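PDB 2P5V: transcriptional regulator, LRP/AsnC family from Neisseria meningitidis, which probably binds DNA in a sequence-specific manner as a transcriptional regulator of the Lrp/AsnC family, and binds calcium ions. Local coordinates for residues I74-I78 with T108-L112; D87-S91 with L130-V136. All blocks are in the same frame, centred on the assembly; numbering follows the deposited sequence.

In the fold
Both contacts belong to the Lrp/AsnC ligand-binding domain, their centres about 11 Å apart. Interaction 1 pairs the two central strands of its antiparallel sheet; interaction 2 joins helix 84-94 to the loop between helix 119-130 and strand 136-150. They meet in a common core: Phe-88 CE2 lies 3.9 Å from Tyr-110 CG, and Ile-78 CD1 lies 3.7 Å from Phe-88 CB. Four residues back along the strand from Ile-78, Ile-74 CG2 is 3.8 Å from Leu-130 CD2. Calcium is held directly by Asp-109 of interaction 1, whereas in interaction 2 the Val-136 side chain stays about 10 Å from a bound calcium ion.

Interaction 1 of 2, residues I74-I78 with T108-L112; sequences IRVSI and TDYLL. With CA (calcium ion), chain B.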
ATOM      1  N   ILE G  74       5.657  16.801  -1.156  1.00 50.48           N
ATOM      2  CA  ILE G  74       5.366  16.285   0.186  1.00 44.41           C
ATOM      3  C   ILE G  74       3.897  15.899   0.292  1.00 44.75           C
ATOM      4  O   ILE G  74       3.009  16.697  -0.009  1.00 43.08           O
ATOM      5  CB  ILE G  74       5.711  17.302   1.290  1.00 46.21           C
ATOM      6  CG1 ILE G  74       7.138  17.834   1.100  1.00 45.81           C
ATOM      7  CG2 ILE G  74       5.550  16.668   2.671  1.00 39.10           C
ATOM      8  CD1 ILE G  74       7.474  19.055   1.946  1.00 50.25           C
ATOM      9  N   ARG G  75       3.663  14.650   0.689  1.00 43.36           N
ATOM     10  CA  ARG G  75       2.329  14.123   0.895  1.00 45.65           C
ATOM     11  C   ARG G  75       1.990  14.169   2.385  1.00 42.06           C
ATOM     12  O   ARG G  75       2.596  13.453   3.194  1.00 40.17           O
ATOM     13  CB  ARG G  75       2.255  12.686   0.403  1.00 40.70           C
ATOM     14  CG  ARG G  75       2.559  12.468  -1.075  1.00 48.90           C
ATOM     15  CD  ARG G  75       2.312  10.999  -1.399  1.00 58.90           C
ATOM     16  NE  ARG G  75       2.747  10.556  -2.720  1.00 74.59           N
ATOM     17  CZ  ARG G  75       2.596   9.302  -3.180  1.00 92.89           C
ATOM     18  NH1 ARG G  75       1.997   8.368  -2.440  1.00 92.13           N
ATOM     19  NH2 ARG G  75       3.040   8.967  -4.392  1.00 87.29           N
ATOM     20  N   VAL G  76       1.011  15.004   2.729  1.00 48.53           N
ATOM     21  CA  VAL G  76       0.628  15.248   4.120  1.00 46.98           C
ATOM     22  C   VAL G  76      -0.738  14.650   4.446  1.00 46.27           C
ATOM     23  O   VAL G  76      -1.707  14.797   3.682  1.00 43.54           O
ATOM     24  CB  VAL G  76       0.629  16.776   4.455  1.00 47.42           C
ATOM     25  CG1 VAL G  76       0.275  17.017   5.933  1.00 44.02           C
ATOM     26  CG2 VAL G  76       1.991  17.381   4.131  1.00 42.05           C
ATOM     27  N   SER G  77      -0.783  13.967   5.586  1.00 39.47           N
ATOM     28  CA  SER G  77      -1.997  13.421   6.137  1.00 44.86           C
ATOM     29  C   SER G  77      -2.378  14.340   7.258  1.00 43.97           C
ATOM     30  O   SER G  77      -1.590  14.601   8.176  1.00 39.17           O
ATOM     31  CB  SER G  77      -1.795  12.000   6.691  1.00 42.53           C
ATOM     32  OG  SER G  77      -1.261  11.148   5.700  1.00 63.68           O
ATOM     33  N   ILE G  78      -3.599  14.823   7.170  1.00 42.05           N
ATOM     34  CA  ILE G  78      -4.130  15.746   8.125  1.00 44.02           C
ATOM     35  C   ILE G  78      -4.651  14.946   9.317  1.00 46.36           C
ATOM     36  O   ILE G  78      -5.048  13.784   9.180  1.00 46.82           O
ATOM     37  CB  ILE G  78      -5.237  16.610   7.451  1.00 44.61           C
ATOM     38  CG1 ILE G  78      -5.310  18.000   8.087  1.00 49.13           C
ATOM     39  CG2 ILE G  78      -6.594  15.880   7.444  1.00 45.39           C
ATOM     40  CD1 ILE G  78      -4.070  18.823   7.849  1.00 44.42           C
ATOM     41  N   THR G 108      -3.669  10.709  -0.471  1.00 44.90           N
ATOM     42  CA  THR G 108      -2.952  11.876   0.033  1.00 46.95           C
ATOM     43  C   THR G 108      -3.930  13.039   0.280  1.00 48.27           C
ATOM     44  O   THR G 108      -4.582  13.510  -0.657  1.00 45.63           O
ATOM     45  CB  THR G 108      -1.874  12.300  -0.968  1.00 47.37           C
ATOM     46  OG1 THR G 108      -0.936  11.226  -1.136  1.00 47.77           O
ATOM     47  CG2 THR G 108      -1.153  13.556  -0.505  1.00 44.82           C
ATOM     48  N   ASP G 109      -4.034  13.490   1.534  1.00 45.83           N
ATOM     49  CA  ASP G 109      -4.941  14.590   1.893  1.00 46.02           C
ATOM     50  C   ASP G 109      -4.509  15.922   1.276  1.00 49.41           C
ATOM     51  O   ASP G 109      -5.329  16.646   0.702  1.00 38.73           O
ATOM     52  CB  ASP G 109      -5.033  14.757   3.417  1.00 48.61           C
ATOM     53  CG  ASP G 109      -5.472  13.491   4.114  1.00 49.34           C
ATOM     54  OD1 ASP G 109      -5.909  12.559   3.415  1.00 54.07           O
ATOM     55  OD2 ASP G 109      -5.368  13.409   5.353  1.00 48.43           O
ATOM     56  N   TYR G 110      -3.232  16.253   1.452  1.00 43.48           N
ATOM     57  CA  TYR G 110      -2.634  17.449   0.874  1.00 50.93           C
ATOM     58  C   TYR G 110      -1.334  17.112   0.156  1.00 46.02           C
ATOM     59  O   TYR G 110      -0.492  16.376   0.691  1.00 50.16           O
ATOM     60  CB  TYR G 110      -2.359  18.484   1.954  1.00 42.85           C
ATOM     61  CG  TYR G 110      -3.600  19.019   2.614  1.00 48.72           C
ATOM     62  CD1 TYR G 110      -4.294  20.085   2.060  1.00 49.31           C
ATOM     63  CD2 TYR G 110      -4.075  18.465   3.795  1.00 47.13           C
ATOM     64  CE1 TYR G 110      -5.430  20.582   2.653  1.00 43.18           C
ATOM     65  CE2 TYR G 110      -5.204  18.956   4.399  1.00 57.95           C
ATOM     66  CZ  TYR G 110      -5.883  20.018   3.825  1.00 55.44           C
ATOM     67  OH  TYR G 110      -7.006  20.515   4.437  1.00 46.95           O
ATOM     68  N   LEU G 111      -1.178  17.632  -1.058  1.00 47.58           N
ATOM     69  CA  LEU G 111       0.099  17.545  -1.767  1.00 45.55           C
ATOM     70  C   LEU G 111       0.779  18.904  -1.818  1.00 47.07           C
ATOM     71  O   LEU G 111       0.209  19.865  -2.320  1.00 48.76           O
ATOM     72  CB  LEU G 111      -0.084  17.030  -3.175  1.00 46.83           C
ATOM     73  CG  LEU G 111       1.258  16.806  -3.892  1.00 55.43           C
ATOM     74  CD1 LEU G 111       2.129  15.685  -3.210  1.00 43.06           C
ATOM     75  CD2 LEU G 111       1.002  16.508  -5.358  1.00 47.84           C
ATOM     76  N   LEU G 112       2.009  18.955  -1.309  1.00 46.48           N
ATOM     77  CA  LEU G 112       2.794  20.171  -1.222  1.00 48.14           C
ATOM     78  C   LEU G 112       3.993  20.083  -2.162  1.00 49.91           C
ATOM     79  O   LEU G 112       4.578  19.019  -2.341  1.00 51.02           O
ATOM     80  CB  LEU G 112       3.279  20.387   0.207  1.00 41.67           C
ATOM     81  CG  LEU G 112       2.250  20.830   1.257  1.00 53.04           C
ATOM     82  CD1 LEU G 112       1.115  19.834   1.396  1.00 50.12           C
ATOM     83  CD2 LEU G 112       2.944  21.027   2.594  1.00 50.44           C
TER
HETATM   84 CA    CA B1003      -5.968  10.196   3.289  1.00 57.72          CA
HETATM   85  O   HOH W   1      -2.680  11.383   3.311  1.00 48.24           O
HETATM   86  O   HOH W   2      -5.721  11.511   7.318  1.00 76.52           O
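The Tyr-110 ring presents an edge to Ile-78, whose CB lies in the ring plane; Ile-78 CD1 reaches CE2 of Tyr-110 obliquely, at 3.6 Å. The guanidinium of Arg-75 is also approached obliquely, by Thr-108 OG1, while the aliphatic part of Arg-75 crosses Thr-108 at about a right angle, CD 3.3 Å from OG1. The carboxylate of Asp-109 is divided between two tasks. Its OD1 binds the calcium ion at 2.4 Å, and its OD2 accepts the N-H of Ile-78 at 2.9 Å from the anti side, 19° out of the carboxylate plane, which steadies the carboxylate. With CG beside the backbone N (chi1 -57°), the carboxylate extends the pairing past the end of the regular ladder. Water 1 links Asp-109 N to Ser-77 OG, and a second water lies between Asp-109 OD2 and Ile-78 O. The backbone evidence is an antiparallel ladder: Ile-74 with Leu-112 and Val-76 with Tyr-110 are hydrogen-bonded pairs, Arg-75 with Leu-111 a non-hydrogen-bonded one. Its straightest bond runs from Val-76 N to Tyr-110 O (2.9 Å, 177° at the hydrogen). On the face of Ile-74, Val-76, Tyr-110 and Leu-112, Val-76 CG2 meets Leu-112 CD1 at 3.8 Å. Glu-107 O of the same chain and Asp-138 OD2 of a third subunit complete the protein ligands of the calcium, tying the sheet to the assembly. Strands 98-104 and 136-150 flank the pair, helices 84-94 and 119-130 pack on the Val-76 face, and a second subunit meets Arg-75 and Leu-111.

Interaction 2 of 2, residues D87-S91 with L130-V136; sequences DFAAS and LLSHHGV
Helix 84-94 meets the connection from helix 119-130 to strand 136-150 through His-133 and His-134, the first two residues of the second of two type I turns, Leu-130 to His-133 and His-133 to Val-136, which share His-133. The imidazole of His-133 is gripped at both nitrogens. Its NE2 lies 2.7 Å from Ser-91 OG, which sits in the ring plane, and either atom could be the donor; a weak, bent bond from NE2 also reaches Asp-87 O, at 3.4 Å. At the other ring nitrogen, ND1 accepts Gly-135 N at 3.0 Å, close to the ring plane. The two in-plane partners, Ser-91 OG and Gly-135 N, fix the ring's rotation. Chi1 of -165° sets the ring nearly opposite its own backbone N, reaching over to the helix. Phe-88 then turns its edge to the face of His-133, a T-shaped pair with centroids 5.9 Å apart and planes at 83°.

His-134 donates from NE2 to Asp-87 OD2 (3.0 Å, 163°). The carboxylate oxygen lies close to the imidazole plane, yet the donor stands above the carboxylate plane, the two planes being steeply inclined. One face of the His-134 ring takes His-133 CE1, offset toward the rim. Deeper in, Phe-88 CE1 touches Val-136 CG2 at 3.6 Å and, edge-on, Leu-130 CD1.

Lys-80 of a fourth subunit bonds the carbonyls of His-133 and Val-136, so the turn also belongs to a subunit interface. The arrangement joins the first helix to the loop that leads from the second helix into the last strand of a ferredoxin-like alpha/beta sandwich, the fold of Lrp/AsnC ligand-binding domains, where both helices pack on one face of the four-stranded sheet.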
ATOM      1  N   ASP G  87      -6.362  25.307  10.091  1.00 45.58           N
ATOM      2  CA  ASP G  87      -5.098  25.711  10.727  1.00 45.25           C
ATOM      3  C   ASP G  87      -3.875  25.374   9.889  1.00 43.39           C
ATOM      4  O   ASP G  87      -2.878  26.105   9.906  1.00 41.88           O
ATOM      5  CB  ASP G  87      -4.941  25.043  12.098  1.00 40.20           C
ATOM      6  CG  ASP G  87      -5.924  25.568  13.121  1.00 42.42           C
ATOM      7  OD1 ASP G  87      -6.526  26.649  12.913  1.00 42.14           O
ATOM      8  OD2 ASP G  87      -6.097  24.883  14.148  1.00 61.92           O
ATOM      9  N   PHE G  88      -3.946  24.254   9.180  1.00 47.17           N
ATOM     10  CA  PHE G  88      -2.834  23.794   8.362  1.00 45.87           C
ATOM     11  C   PHE G  88      -2.709  24.648   7.106  1.00 47.86           C
ATOM     12  O   PHE G  88      -1.609  25.063   6.733  1.00 45.86           O
ATOM     13  CB  PHE G  88      -3.005  22.313   7.989  1.00 47.96           C
ATOM     14  CG  PHE G  88      -1.940  21.808   7.054  1.00 43.17           C
ATOM     15  CD1 PHE G  88      -0.633  21.654   7.498  1.00 46.09           C
ATOM     16  CD2 PHE G  88      -2.234  21.518   5.728  1.00 48.19           C
ATOM     17  CE1 PHE G  88       0.365  21.204   6.644  1.00 49.11           C
ATOM     18  CE2 PHE G  88      -1.238  21.068   4.862  1.00 55.02           C
ATOM     19  CZ  PHE G  88       0.068  20.914   5.330  1.00 47.14           C
ATOM     20  N   ALA G  89      -3.840  24.909   6.452  1.00 47.12           N
ATOM     21  CA  ALA G  89      -3.859  25.800   5.306  1.00 47.10           C
ATOM     22  C   ALA G  89      -3.273  27.172   5.679  1.00 46.22           C
ATOM     23  O   ALA G  89      -2.507  27.755   4.909  1.00 47.88           O
ATOM     24  CB  ALA G  89      -5.280  25.945   4.762  1.00 43.71           C
ATOM     25  N   ALA G  90      -3.618  27.669   6.866  1.00 43.50           N
ATOM     26  CA  ALA G  90      -3.140  28.974   7.331  1.00 43.52           C
ATOM     27  C   ALA G  90      -1.615  29.028   7.473  1.00 43.74           C
ATOM     28  O   ALA G  90      -0.971  30.013   7.081  1.00 41.91           O
ATOM     29  CB  ALA G  90      -3.802  29.328   8.656  1.00 49.45           C
ATOM     30  N   SER G  91      -1.045  27.975   8.053  1.00 42.26           N
ATOM     31  CA  SER G  91       0.406  27.881   8.243  1.00 44.14           C
ATOM     32  C   SER G  91       1.137  27.678   6.921  1.00 45.65           C
ATOM     33  O   SER G  91       2.191  28.256   6.704  1.00 54.08           O
ATOM     34  CB  SER G  91       0.741  26.726   9.185  1.00 42.62           C
ATOM     35  OG  SER G  91       0.049  26.862  10.414  1.00 45.55           O
ATOM     36  N   LEU G 130       6.963  21.202   9.814  1.00 52.67           N
ATOM     37  CA  LEU G 130       5.832  20.444   9.301  1.00 50.45           C
ATOM     38  C   LEU G 130       5.246  19.476  10.332  1.00 51.36           C
ATOM     39  O   LEU G 130       4.065  19.554  10.653  1.00 47.95           O
ATOM     40  CB  LEU G 130       6.253  19.672   8.061  1.00 48.92           C
ATOM     41  CG  LEU G 130       5.140  18.949   7.305  1.00 49.32           C
ATOM     42  CD1 LEU G 130       4.005  19.908   6.960  1.00 49.66           C
ATOM     43  CD2 LEU G 130       5.734  18.329   6.068  1.00 56.15           C
ATOM     44  N   LEU G 131       6.083  18.575  10.846  1.00 46.99           N
ATOM     45  CA  LEU G 131       5.604  17.452  11.648  1.00 50.52           C
ATOM     46  C   LEU G 131       5.174  17.896  13.030  1.00 50.15           C
ATOM     47  O   LEU G 131       4.334  17.251  13.646  1.00 52.44           O
ATOM     48  CB  LEU G 131       6.673  16.361  11.749  1.00 50.96           C
ATOM     49  CG  LEU G 131       6.975  15.660  10.421  1.00 48.18           C
ATOM     50  CD1 LEU G 131       8.130  14.684  10.550  1.00 46.02           C
ATOM     51  CD2 LEU G 131       5.738  14.946   9.899  1.00 57.70           C
ATOM     52  N   SER G 132       5.751  19.006  13.490  1.00 45.94           N
ATOM     53  CA  SER G 132       5.432  19.600  14.782  1.00 55.73           C
ATOM     54  C   SER G 132       4.058  20.283  14.798  1.00 55.20           C
ATOM     55  O   SER G 132       3.515  20.562  15.872  1.00 57.22           O
ATOM     56  CB  SER G 132       6.504  20.627  15.148  1.00 53.02           C
ATOM     57  OG  SER G 132       6.562  21.653  14.171  1.00 53.93           O
ATOM     58  N   HIS G 133       3.514  20.550  13.615  1.00 47.69           N
ATOM     59  CA  HIS G 133       2.234  21.229  13.475  1.00 46.99           C
ATOM     60  C   HIS G 133       1.113  20.329  13.991  1.00 46.24           C
ATOM     61  O   HIS G 133       0.993  19.170  13.583  1.00 43.71           O
ATOM     62  CB  HIS G 133       1.993  21.606  12.005  1.00 46.35           C
ATOM     63  CG  HIS G 133       0.888  22.602  11.800  1.00 49.19           C
ATOM     64  ND1 HIS G 133      -0.431  22.319  12.077  1.00 42.84           N
ATOM     65  CD2 HIS G 133       0.904  23.867  11.313  1.00 39.85           C
ATOM     66  CE1 HIS G 133      -1.179  23.366  11.781  1.00 47.20           C
ATOM     67  NE2 HIS G 133      -0.394  24.320  11.315  1.00 44.54           N
ATOM     68  N   HIS G 134       0.299  20.879  14.892  1.00 50.22           N
ATOM     69  CA  HIS G 134      -0.787  20.140  15.566  1.00 47.73           C
ATOM     70  C   HIS G 134      -1.812  19.537  14.606  1.00 49.42           C
ATOM     71  O   HIS G 134      -2.465  18.565  14.937  1.00 46.26           O
ATOM     72  CB  HIS G 134      -1.511  21.049  16.567  1.00 50.86           C
ATOM     73  CG  HIS G 134      -2.124  22.276  15.952  1.00 54.21           C
ATOM     74  ND1 HIS G 134      -1.449  23.476  15.847  1.00 53.42           N
ATOM     75  CD2 HIS G 134      -3.353  22.489  15.419  1.00 43.50           C
ATOM     76  CE1 HIS G 134      -2.236  24.374  15.278  1.00 57.42           C
ATOM     77  NE2 HIS G 134      -3.396  23.801  15.010  1.00 51.00           N
ATOM     78  N   GLY G 135      -1.956  20.139  13.430  1.00 50.32           N
ATOM     79  CA  GLY G 135      -2.850  19.636  12.391  1.00 52.50           C
ATOM     80  C   GLY G 135      -2.309  18.476  11.577  1.00 52.17           C
ATOM     81  O   GLY G 135      -3.084  17.799  10.898  1.00 55.80           O
ATOM     82  N   VAL G 136      -0.996  18.234  11.651  1.00 47.07           N
ATOM     83  CA  VAL G 136      -0.335  17.246  10.798  1.00 47.19           C
ATOM     84  C   VAL G 136      -0.161  15.905  11.506  1.00 42.75           C
ATOM     85  O   VAL G 136       0.523  15.814  12.517  1.00 43.49           O
ATOM     86  CB  VAL G 136       1.048  17.758  10.291  1.00 51.35           C
ATOM     87  CG1 VAL G 136       1.791  16.668   9.507  1.00 39.11           C
ATOM     88  CG2 VAL G 136       0.867  19.011   9.430  1.00 47.19           C
TER